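Local coordinates for PcaV transcriptional regulator (Streptomyces coelicolor, PDB 4G9Y), which probably acts as a DNA-binding transcription factor of the MarR family, a ligand-responsive winged helix-turn-helix regulator that binds 3,4-dihydroxybenzoate, at residues A23-L26 and L27-M31; E35-S38 and P39-A42; I69-V72 and V73-G77; A122-A126 and D127-V131. All blocks are in the same frame, centred on the assembly; numbering follows the deposited sequence. Where two conformers were deposited one is given.

Overall arrangement
All four contacts are local, lying in series along the chain, so none encloses a long loop and none nests in or crosses another. Contact 1 is a turn near the end of helix 13-31. After a short linker, contact 2 caps the start of helix 38-49 and touches contact 1 through Trp-28, which packs on Ser-38 and Tyr-41. Contact 3, in helix 66-78, meets contact 2 where Gln-40 packs on Val-72, joining two helices of the winged helix-turn-helix region. Contact 4 caps the start of the last helix, 126-144, on the other side of the chain's centre from contact 3, about 37 Å between centres. Contacts 1 and 4 both touch the second subunit.

Contact 1 (A23-L26 and L27-M31); sequences AHYL and LWNTM
The ring of Tyr-25, its CG swung opposite the backbone N (chi1 178°), meets the amide of Asn-29, whose CG is turned opposite its own carbonyl carbon (chi1 -78°). These torsions bring together groups one helical turn apart. ND2 of Asn-29 sits over the centre of one face of the phenol ring, 3.4 Å from Tyr-25 CZ. Ring and amide planes are 57° apart, so the nitrogen leans over the face and the amide does not stack flat on it. The same ND2 donates to Tyr-25 O at 2.9 Å, reaching it from above the carbonyl plane, while the backbone N of Asn-29 approaches that oxygen from the opposite face at 3.1 Å. Asparagine suits the place because its short chain can fold back to the preceding turn; the bond from ND2, with that nitrogen set over the ring, would hold the amide's rotation. Leu-26 O likewise has two donors from one residue: Thr-30 OG1 at 3.2 Å and Thr-30 N at 3.0 Å. Thr-30 CG2 meanwhile lies 4.1 Å from Leu-26 CD1. On other sides of the helix, His-24 NE2 bonds Asn-117 OD1, Trp-28 NE1 bonds Thr-36 O, and Leu-27 packs on Ala-143 of the second subunit. This is an i to i+4 helical turn in which the buried His-24, packed on helix 100-121, belongs to the 3,4-dihydroxybenzoate site.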
loop_
_atom_site.group_PDB
_atom_site.type_symbol
_atom_site.label_atom_id
_atom_site.label_comp_id
_atom_site.label_asym_id
_atom_site.label_seq_id
_atom_site.Cartn_x
_atom_site.Cartn_y
_atom_site.Cartn_z
ATOM N N ALA A 23 1.814 -6.087 6.555
ATOM C CA ALA A 23 1.879 -7.388 7.203
ATOM C C ALA A 23 1.495 -8.499 6.227
ATOM O O ALA A 23 2.099 -9.565 6.227
ATOM C CB ALA A 23 0.970 -7.407 8.430
ATOM N N HIS A 24 0.501 -8.256 5.381
ATOM C CA HIS A 24 0.122 -9.274 4.398
ATOM C C HIS A 24 1.231 -9.463 3.353
ATOM O O HIS A 24 1.542 -10.584 2.942
ATOM C CB HIS A 24 -1.194 -8.906 3.711
ATOM C CG HIS A 24 -1.740 -10.009 2.868
ATOM N ND1 HIS A 24 -1.398 -10.170 1.545
ATOM C CD2 HIS A 24 -2.565 -11.038 3.173
ATOM C CE1 HIS A 24 -2.001 -11.245 1.066
ATOM N NE2 HIS A 24 -2.719 -11.786 2.032
ATOM N N TYR A 25 1.834 -8.356 2.931
ATOM C CA TYR A 25 2.941 -8.397 1.972
ATOM C C TYR A 25 4.125 -9.163 2.556
ATOM O O TYR A 25 4.771 -9.955 1.864
ATOM C CB TYR A 25 3.356 -6.966 1.591
ATOM C CG TYR A 25 4.531 -6.868 0.642
ATOM C CD1 TYR A 25 5.817 -6.641 1.114
ATOM C CD2 TYR A 25 4.347 -6.987 -0.736
ATOM C CE1 TYR A 25 6.892 -6.542 0.239
ATOM C CE2 TYR A 25 5.407 -6.889 -1.612
ATOM C CZ TYR A 25 6.678 -6.669 -1.122
ATOM O OH TYR A 25 7.733 -6.571 -1.996
ATOM N N LEU A 26 4.398 -8.942 3.837
ATOM C CA LEU A 26 5.460 -9.682 4.528
ATOM C C LEU A 26 5.184 -11.187 4.527
ATOM O O LEU A 26 6.077 -11.988 4.259
ATOM C CB LEU A 26 5.637 -9.169 5.965
ATOM C CG LEU A 26 6.571 -9.981 6.869
ATOM C CD1 LEU A 26 8.016 -9.839 6.426
ATOM C CD2 LEU A 26 6.409 -9.593 8.338
ATOM N N LEU A 27 3.945 -11.581 4.810
ATOM C CA LEU A 27 3.621 -13.007 4.846
ATOM C C LEU A 27 3.652 -13.637 3.459
ATOM O O LEU A 27 4.006 -14.804 3.312
ATOM C CB LEU A 27 2.260 -13.254 5.494
ATOM C CG LEU A 27 2.206 -13.327 7.022
ATOM C CD1 LEU A 27 0.916 -14.017 7.430
ATOM C CD2 LEU A 27 3.413 -14.067 7.596
ATOM N N TRP A 28 3.278 -12.872 2.440
ATOM C CA TRP A 28 3.408 -13.373 1.074
ATOM C C TRP A 28 4.855 -13.735 0.800
ATOM O O TRP A 28 5.161 -14.796 0.251
ATOM C CB TRP A 28 2.938 -12.352 0.038
ATOM C CG TRP A 28 3.083 -12.865 -1.410
ATOM C CD1 TRP A 28 4.226 -12.901 -2.174
ATOM C CD2 TRP A 28 2.039 -13.409 -2.230
ATOM N NE1 TRP A 28 3.947 -13.434 -3.420
ATOM C CE2 TRP A 28 2.612 -13.752 -3.474
ATOM C CE3 TRP A 28 0.660 -13.619 -2.034
ATOM C CZ2 TRP A 28 1.867 -14.306 -4.507
ATOM C CZ3 TRP A 28 -0.076 -14.172 -3.065
ATOM C CH2 TRP A 28 0.528 -14.510 -4.285
ATOM N N ASN A 29 5.755 -12.845 1.185
ATOM C CA ASN A 29 7.158 -13.052 0.903
ATOM C C ASN A 29 7.783 -14.172 1.736
ATOM O O ASN A 29 8.679 -14.871 1.269
ATOM C CB ASN A 29 7.943 -11.733 1.002
ATOM C CG ASN A 29 7.750 -10.868 -0.229
ATOM O OD1 ASN A 29 8.448 -11.036 -1.227
ATOM N ND2 ASN A 29 6.761 -9.982 -0.191
ATOM N N THR A 30 7.293 -14.383 2.949
ATOM C CA THR A 30 7.885 -15.425 3.779
ATOM C C THR A 30 7.186 -16.782 3.620
ATOM O O THR A 30 7.799 -17.815 3.812
ATOM C CB THR A 30 7.927 -15.028 5.262
ATOM O OG1 THR A 30 6.601 -14.808 5.719
ATOM C CG2 THR A 30 8.736 -13.744 5.472
ATOM N N MET A 31 5.913 -16.792 3.250
ATOM C CA MET A 31 5.174 -18.053 3.206
ATOM C C MET A 31 4.740 -18.492 1.801
ATOM O O MET A 31 4.317 -19.634 1.598
ATOM C CB MET A 31 3.940 -17.984 4.109
ATOM C CG MET A 31 4.259 -17.897 5.593
ATOM S SD MET A 31 2.710 -17.910 6.510
ATOM C CE MET A 31 2.107 -19.570 6.136
#

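Contact 2 (E35-S38 and P39-A42); sequences ETTS and PQYA
This is a capping box at the N terminus of helix 38-49, where the linker from helix 13-31 enters the winged helix-turn-helix region. Thr-37 is the N-cap, and its OG1 accepts from the backbone N of Gln-40 at 3.2 Å. A chi1 of 63° places that hydroxyl between the backbone N and the carbonyl carbon, facing the first turn. Gln-40 returns the bond: its OE1 accepts from Thr-37 N at 3.1 Å, with the donor well above the amide plane. Without the amide, as with an alanine here, the backbone N of Thr-37 would probably lose its acceptor and a gap would open against Val-72 and Leu-76 of helix 66-78, on which the glutamine also packs. Pro-39 suits the first turn, where a residue needs no N-H to continue the helix. Normal helical bonding starts at once, with Tyr-41 N donating to Thr-37 O at 2.9 Å. Ser-38, a residue of the 3,4-dihydroxybenzoate site, holds its OG opposite the backbone N, turned from the cap. Thr-36 OG1 accepts from Arg-79 NH1, while the methyl CG2 of Thr-36 rests 3.9 Å from Gln-40 CB.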
loop_
_atom_site.group_PDB
_atom_site.type_symbol
_atom_site.label_atom_id
_atom_site.label_comp_id
_atom_site.label_asym_id
_atom_site.label_seq_id
_atom_site.Cartn_x
_atom_site.Cartn_y
_atom_site.Cartn_z
ATOM N N GLU A 35 10.043 -14.847 -4.910
ATOM C CA GLU A 35 10.312 -14.655 -6.333
ATOM C C GLU A 35 9.063 -14.267 -7.131
ATOM O O GLU A 35 9.090 -13.333 -7.927
ATOM C CB GLU A 35 10.941 -15.920 -6.925
ATOM C CG GLU A 35 11.563 -15.709 -8.296
ATOM C CD GLU A 35 12.392 -16.898 -8.744
ATOM O OE1 GLU A 35 12.614 -17.807 -7.913
ATOM O OE2 GLU A 35 12.821 -16.925 -9.922
ATOM N N THR A 36 7.970 -14.992 -6.928
ATOM C CA THR A 36 6.743 -14.685 -7.644
ATOM C C THR A 36 5.922 -13.692 -6.828
ATOM O O THR A 36 5.592 -13.949 -5.683
ATOM C CB THR A 36 5.923 -15.949 -7.903
ATOM O OG1 THR A 36 6.722 -16.876 -8.642
ATOM C CG2 THR A 36 4.661 -15.628 -8.696
ATOM N N THR A 37 5.607 -12.548 -7.413
ATOM C CA THR A 37 4.821 -11.558 -6.695
ATOM C C THR A 37 3.329 -11.861 -6.802
ATOM O O THR A 37 2.900 -12.680 -7.612
ATOM C CB THR A 37 5.059 -10.163 -7.249
ATOM O OG1 THR A 37 4.625 -10.132 -8.608
ATOM C CG2 THR A 37 6.534 -9.806 -7.198
ATOM N N SER A 38 2.543 -11.181 -5.978
ATOM C CA SER A 38 1.094 -11.274 -6.043
ATOM C C SER A 38 0.501 -10.949 -7.443
ATOM O O SER A 38 -0.329 -11.710 -7.947
ATOM C CB SER A 38 0.465 -10.401 -4.943
ATOM O OG SER A 38 -0.900 -10.711 -4.787
ATOM N N PRO A 39 0.926 -9.834 -8.075
ATOM C CA PRO A 39 0.421 -9.552 -9.429
ATOM C C PRO A 39 0.847 -10.611 -10.455
ATOM O O PRO A 39 0.070 -10.957 -11.344
ATOM C CB PRO A 39 1.075 -8.205 -9.768
ATOM C CG PRO A 39 1.347 -7.574 -8.428
ATOM C CD PRO A 39 1.788 -8.736 -7.590
ATOM N N GLN A 40 2.062 -11.125 -10.332
ATOM C CA GLN A 40 2.499 -12.174 -11.232
ATOM C C GLN A 40 1.629 -13.409 -11.076
ATOM O O GLN A 40 1.214 -14.020 -12.067
ATOM C CB GLN A 40 3.970 -12.518 -10.995
ATOM C CG GLN A 40 4.907 -11.409 -11.433
ATOM C CD GLN A 40 6.327 -11.584 -10.914
ATOM O OE1 GLN A 40 6.655 -12.599 -10.307
ATOM N NE2 GLN A 40 7.180 -10.589 -11.166
ATOM N N TYR A 41 1.344 -13.775 -9.832
ATOM C CA TYR A 41 0.480 -14.924 -9.597
ATOM C C TYR A 41 -0.925 -14.695 -10.162
ATOM O O TYR A 41 -1.542 -15.615 -10.709
ATOM C CB TYR A 41 0.411 -15.284 -8.101
ATOM C CG TYR A 41 -0.566 -16.396 -7.861
ATOM C CD1 TYR A 41 -0.186 -17.725 -7.993
ATOM C CD2 TYR A 41 -1.894 -16.116 -7.553
ATOM C CE1 TYR A 41 -1.111 -18.755 -7.797
ATOM C CE2 TYR A 41 -2.816 -17.129 -7.373
ATOM C CZ TYR A 41 -2.423 -18.441 -7.489
ATOM O OH TYR A 41 -3.370 -19.425 -7.292
ATOM N N ALA A 42 -1.449 -13.480 -10.005
ATOM C CA ALA A 42 -2.771 -13.168 -10.543
ATOM C C ALA A 42 -2.835 -13.390 -12.055
ATOM O O ALA A 42 -3.858 -13.850 -12.592
ATOM C CB ALA A 42 -3.186 -11.721 -10.182
#

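Contact 3 (I69-V72 and V73-G77); sequences IAEV and VSRLG
The backbone O of Ile-69 receives Val-73 N at 2.9 Å, in a nearly straight bond with an N-H...O angle of 169°. Val-73 also lays its CG2 3.3 Å from that oxygen, because this methyl stands beside its own backbone N and opposite the carbonyl carbon. From there CG2 comes within 4.1 Å of Ile-69 CG1. A second apolar pair follows three residues along the helix: CG1 of Val-72 meets CD1 of Leu-76 at 3.7 Å, the two side chains running alongside and pointing the same way. Beta-branched isoleucine and valine, with leucine, suit this side of helix 66-78, which faces helices 38-49 and 55-62 and strand 82-86. By its place after helix 55-62 and before the wing strands, it probably corresponds to the recognition helix of MarR-family proteins. Glu-71 and Arg-75 also run side by side. Glu-71 leaves with CG opposite its backbone N (chi1 165°), and both chains extend. Their salt bridge joins Glu-71 OE2 to Arg-75 NH1 at 2.9 Å. The carboxylate oxygen lies over one face of the guanidinium, and the two planes are 44° apart. With no N-H aimed at the oxygen, the attraction is one of charges alone, and is likely to tolerate more turning than a planar, hydrogen-bonded pair. The chemistry implies an amphipathic helix, apolar toward the domain core and charged on a more exposed side, where Arg-75 also lies against Gln-40.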
loop_
_atom_site.group_PDB
_atom_site.type_symbol
_atom_site.label_atom_id
_atom_site.label_comp_id
_atom_site.label_asym_id
_atom_site.label_seq_id
_atom_site.Cartn_x
_atom_site.Cartn_y
_atom_site.Cartn_z
ATOM N N ILE A 69 1.475 -4.671 -16.916
ATOM C CA ILE A 69 1.193 -5.997 -17.453
ATOM C C ILE A 69 2.304 -6.427 -18.415
ATOM O O ILE A 69 2.737 -7.576 -18.396
ATOM C CB ILE A 69 -0.219 -6.123 -18.094
ATOM C CG1 ILE A 69 -0.476 -7.568 -18.527
ATOM C CG2 ILE A 69 -0.393 -5.193 -19.277
ATOM C CD1 ILE A 69 -0.771 -8.497 -17.360
ATOM N N ALA A 70 2.795 -5.490 -19.219
ATOM C CA ALA A 70 3.923 -5.753 -20.111
ATOM C C ALA A 70 5.136 -6.236 -19.330
ATOM O O ALA A 70 5.811 -7.189 -19.722
ATOM C CB ALA A 70 4.274 -4.504 -20.911
ATOM N N GLU A 71 5.414 -5.577 -18.212
ATOM C CA GLU A 71 6.538 -5.966 -17.374
ATOM C C GLU A 71 6.329 -7.348 -16.734
ATOM O O GLU A 71 7.234 -8.181 -16.723
ATOM C CB GLU A 71 6.783 -4.898 -16.306
ATOM C CG GLU A 71 7.670 -5.341 -15.158
ATOM C CD GLU A 71 7.435 -4.522 -13.902
ATOM O OE1 GLU A 71 7.126 -3.316 -14.019
ATOM O OE2 GLU A 71 7.544 -5.090 -12.795
ATOM N N VAL A 72 5.138 -7.590 -16.197
ATOM C CA VAL A 72 4.823 -8.888 -15.594
ATOM C C VAL A 72 4.954 -10.033 -16.618
ATOM O O VAL A 72 5.596 -11.056 -16.362
ATOM C CB VAL A 72 3.407 -8.883 -14.981
ATOM C CG1 VAL A 72 2.955 -10.301 -14.650
ATOM C CG2 VAL A 72 3.364 -7.991 -13.739
ATOM N N VAL A 73 4.371 -9.835 -17.793
ATOM C CA VAL A 73 4.408 -10.842 -18.845
ATOM C C VAL A 73 5.834 -11.130 -19.306
ATOM O O VAL A 73 6.198 -12.288 -19.507
ATOM C CB VAL A 73 3.525 -10.425 -20.033
ATOM C CG1 VAL A 73 3.887 -11.205 -21.286
ATOM C CG2 VAL A 73 2.055 -10.592 -19.665
ATOM N N SER A 74 6.647 -10.086 -19.449
ATOM C CA SER A 74 8.050 -10.275 -19.829
ATOM C C SER A 74 8.799 -11.125 -18.802
ATOM O O SER A 74 9.579 -12.028 -19.154
ATOM C CB SER A 74 8.748 -8.922 -20.006
ATOM O OG SER A 74 10.148 -9.093 -20.147
ATOM N N ARG A 75 8.558 -10.843 -17.525
ATOM C CA ARG A 75 9.226 -11.581 -16.463
ATOM C C ARG A 75 8.785 -13.040 -16.398
ATOM O O ARG A 75 9.615 -13.922 -16.310
ATOM C CB ARG A 75 9.037 -10.888 -15.111
ATOM C CG ARG A 75 9.828 -9.598 -15.028
ATOM C CD ARG A 75 9.706 -8.907 -13.689
ATOM N NE ARG A 75 10.312 -7.578 -13.746
ATOM C CZ ARG A 75 10.201 -6.658 -12.793
ATOM N NH1 ARG A 75 9.503 -6.915 -11.694
ATOM N NH2 ARG A 75 10.788 -5.477 -12.942
ATOM N N LEU A 76 7.480 -13.288 -16.462
ATOM C CA LEU A 76 6.970 -14.660 -16.458
ATOM C C LEU A 76 7.462 -15.420 -17.693
ATOM O O LEU A 76 7.744 -16.618 -17.632
ATOM C CB LEU A 76 5.437 -14.663 -16.376
ATOM C CG LEU A 76 4.868 -14.067 -15.082
ATOM C CD1 LEU A 76 3.340 -13.977 -15.126
ATOM C CD2 LEU A 76 5.301 -14.871 -13.881
ATOM N N GLY A 77 7.569 -14.707 -18.808
ATOM C CA GLY A 77 8.086 -15.287 -20.034
ATOM C C GLY A 77 9.526 -15.744 -19.881
ATOM O O GLY A 77 9.886 -16.852 -20.277
#

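Contact 4 (A122-A126 and D127-V131); sequences APLAA and DEQAV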
loop_
_atom_site.group_PDB
_atom_site.type_symbol
_atom_site.label_atom_id
_atom_site.label_comp_id
_atom_site.label_asym_id
_atom_site.label_seq_id
_atom_site.Cartn_x
_atom_site.Cartn_y
_atom_site.Cartn_z
ATOM N N ALA A 122 -5.445 -16.234 11.373
ATOM C CA ALA A 122 -5.458 -17.174 12.508
ATOM C C ALA A 122 -5.489 -16.634 13.964
ATOM O O ALA A 122 -5.927 -17.356 14.849
ATOM C CB ALA A 122 -4.348 -18.189 12.362
ATOM N N PRO A 123 -4.982 -15.408 14.228
ATOM C CA PRO A 123 -5.126 -14.865 15.592
ATOM C C PRO A 123 -6.588 -14.620 15.964
ATOM O O PRO A 123 -6.917 -14.477 17.129
ATOM C CB PRO A 123 -4.424 -13.509 15.504
ATOM C CG PRO A 123 -3.505 -13.633 14.380
ATOM C CD PRO A 123 -4.065 -14.594 13.413
ATOM N N LEU A 124 -7.453 -14.565 14.964
ATOM C CA LEU A 124 -8.868 -14.299 15.192
ATOM C C LEU A 124 -9.678 -15.598 15.228
ATOM O O LEU A 124 -9.484 -16.485 14.387
ATOM C CB LEU A 124 -9.399 -13.416 14.071
ATOM C CG LEU A 124 -8.614 -12.117 13.834
ATOM C CD1 LEU A 124 -9.373 -11.267 12.828
ATOM C CD2 LEU A 124 -8.364 -11.325 15.123
ATOM N N ALA A 125 -10.590 -15.704 16.187
ATOM C CA ALA A 125 -11.541 -16.813 16.196
ATOM C C ALA A 125 -12.430 -16.682 14.958
ATOM O O ALA A 125 -12.515 -15.602 14.363
ATOM C CB ALA A 125 -12.380 -16.777 17.466
ATOM N N ALA A 126 -13.078 -17.765 14.551
ATOM C CA ALA A 126 -13.944 -17.718 13.364
ATOM C C ALA A 126 -14.992 -16.600 13.417
ATOM O O ALA A 126 -15.222 -15.925 12.422
ATOM C CB ALA A 126 -14.613 -19.082 13.115
ATOM N N ASP A 127 -15.621 -16.379 14.565
ATOM C CA ASP A 127 -16.597 -15.296 14.692
ATOM C C ASP A 127 -15.951 -13.925 14.490
ATOM O O ASP A 127 -16.544 -13.016 13.906
ATOM C CB ASP A 127 -17.282 -15.328 16.057
ATOM C CG ASP A 127 -18.262 -16.469 16.192
ATOM O OD1 ASP A 127 -18.522 -17.156 15.181
ATOM O OD2 ASP A 127 -18.772 -16.675 17.315
ATOM N N GLU A 128 -14.733 -13.766 14.995
ATOM C CA GLU A 128 -14.032 -12.493 14.849
ATOM C C GLU A 128 -13.593 -12.242 13.411
ATOM O O GLU A 128 -13.519 -11.098 12.985
ATOM C CB GLU A 128 -12.811 -12.438 15.767
ATOM C CG GLU A 128 -13.145 -12.551 17.239
ATOM C CD GLU A 128 -11.906 -12.516 18.111
ATOM O OE1 GLU A 128 -11.005 -13.359 17.897
ATOM O OE2 GLU A 128 -11.821 -11.635 18.998
ATOM N N GLN A 129 -13.253 -13.304 12.685
ATOM C CA GLN A 129 -12.866 -13.162 11.281
ATOM C C GLN A 129 -14.036 -12.608 10.467
ATOM O O GLN A 129 -13.845 -11.770 9.604
ATOM C CB GLN A 129 -12.364 -14.485 10.691
ATOM C CG GLN A 129 -11.113 -15.033 11.401
ATOM C CD GLN A 129 -10.609 -16.348 10.820
ATOM O OE1 GLN A 129 -10.878 -16.679 9.664
ATOM N NE2 GLN A 129 -9.857 -17.102 11.624
ATOM N N ALA A 130 -15.250 -13.053 10.757
ATOM C CA ALA A 130 -16.406 -12.528 10.036
ATOM C C ALA A 130 -16.623 -11.054 10.369
ATOM O O ALA A 130 -16.978 -10.261 9.501
ATOM C CB ALA A 130 -17.657 -13.341 10.346
ATOM N N VAL A 131 -16.414 -10.682 11.629
ATOM C CA VAL A 131 -16.503 -9.272 12.018
ATOM C C VAL A 131 -15.411 -8.432 11.338
ATOM O O VAL A 131 -15.688 -7.336 10.823
ATOM C CB VAL A 131 -16.472 -9.104 13.558
ATOM C CG1 VAL A 131 -16.209 -7.651 13.954
ATOM C CG2 VAL A 131 -17.800 -9.566 14.151
#
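The N-terminal cap of helix 126-144 is built here, where the chain leaves helix 100-121 through a short loop and turns into the last helix of the subunit. Ala-125 holds the N-cap position, and as an alanine it has no side-chain acceptor for the first-turn N-H groups. The loop is instead secured by two side chains of the first turns reaching back to its backbone. Glu-128, three residues on, takes the N-H of Ala-125 on OE1 at 2.9 Å, using the anti lone pair, the one directed away from its other oxygen. Its CG stands opposite the carbonyl carbon (chi1 -61°) and the chain beyond is extended, which carries the carboxylate back to the cap. Gln-129 has a similar shape, and its NE2 donates to Leu-124 O at 2.9 Å. The bond is straight, with an N-H...O angle of 170°, and the acceptor lies in the plane of the amide, although the nitrogen sits above the carbonyl plane of Leu-124. Gln-129 CG also packs 3.6 Å from Leu-124 CB, and its backbone N donates to Ala-125 O. A leucine in place of Gln-129 is likely to leave the carbonyl of Leu-124 without this donor and the loop less firmly tied to the helix. Leu-124 CB further lies 3.9 Å from Glu-128 CB. Arg-138 of the second subunit forms a salt bridge to Glu-128 OE1 and also bonds Pro-123 O. One carboxylate oxygen therefore serves both the cap and the dimer interface, and its negative charge would probably be favoured by the arginine and by the positive end of the helix dipole.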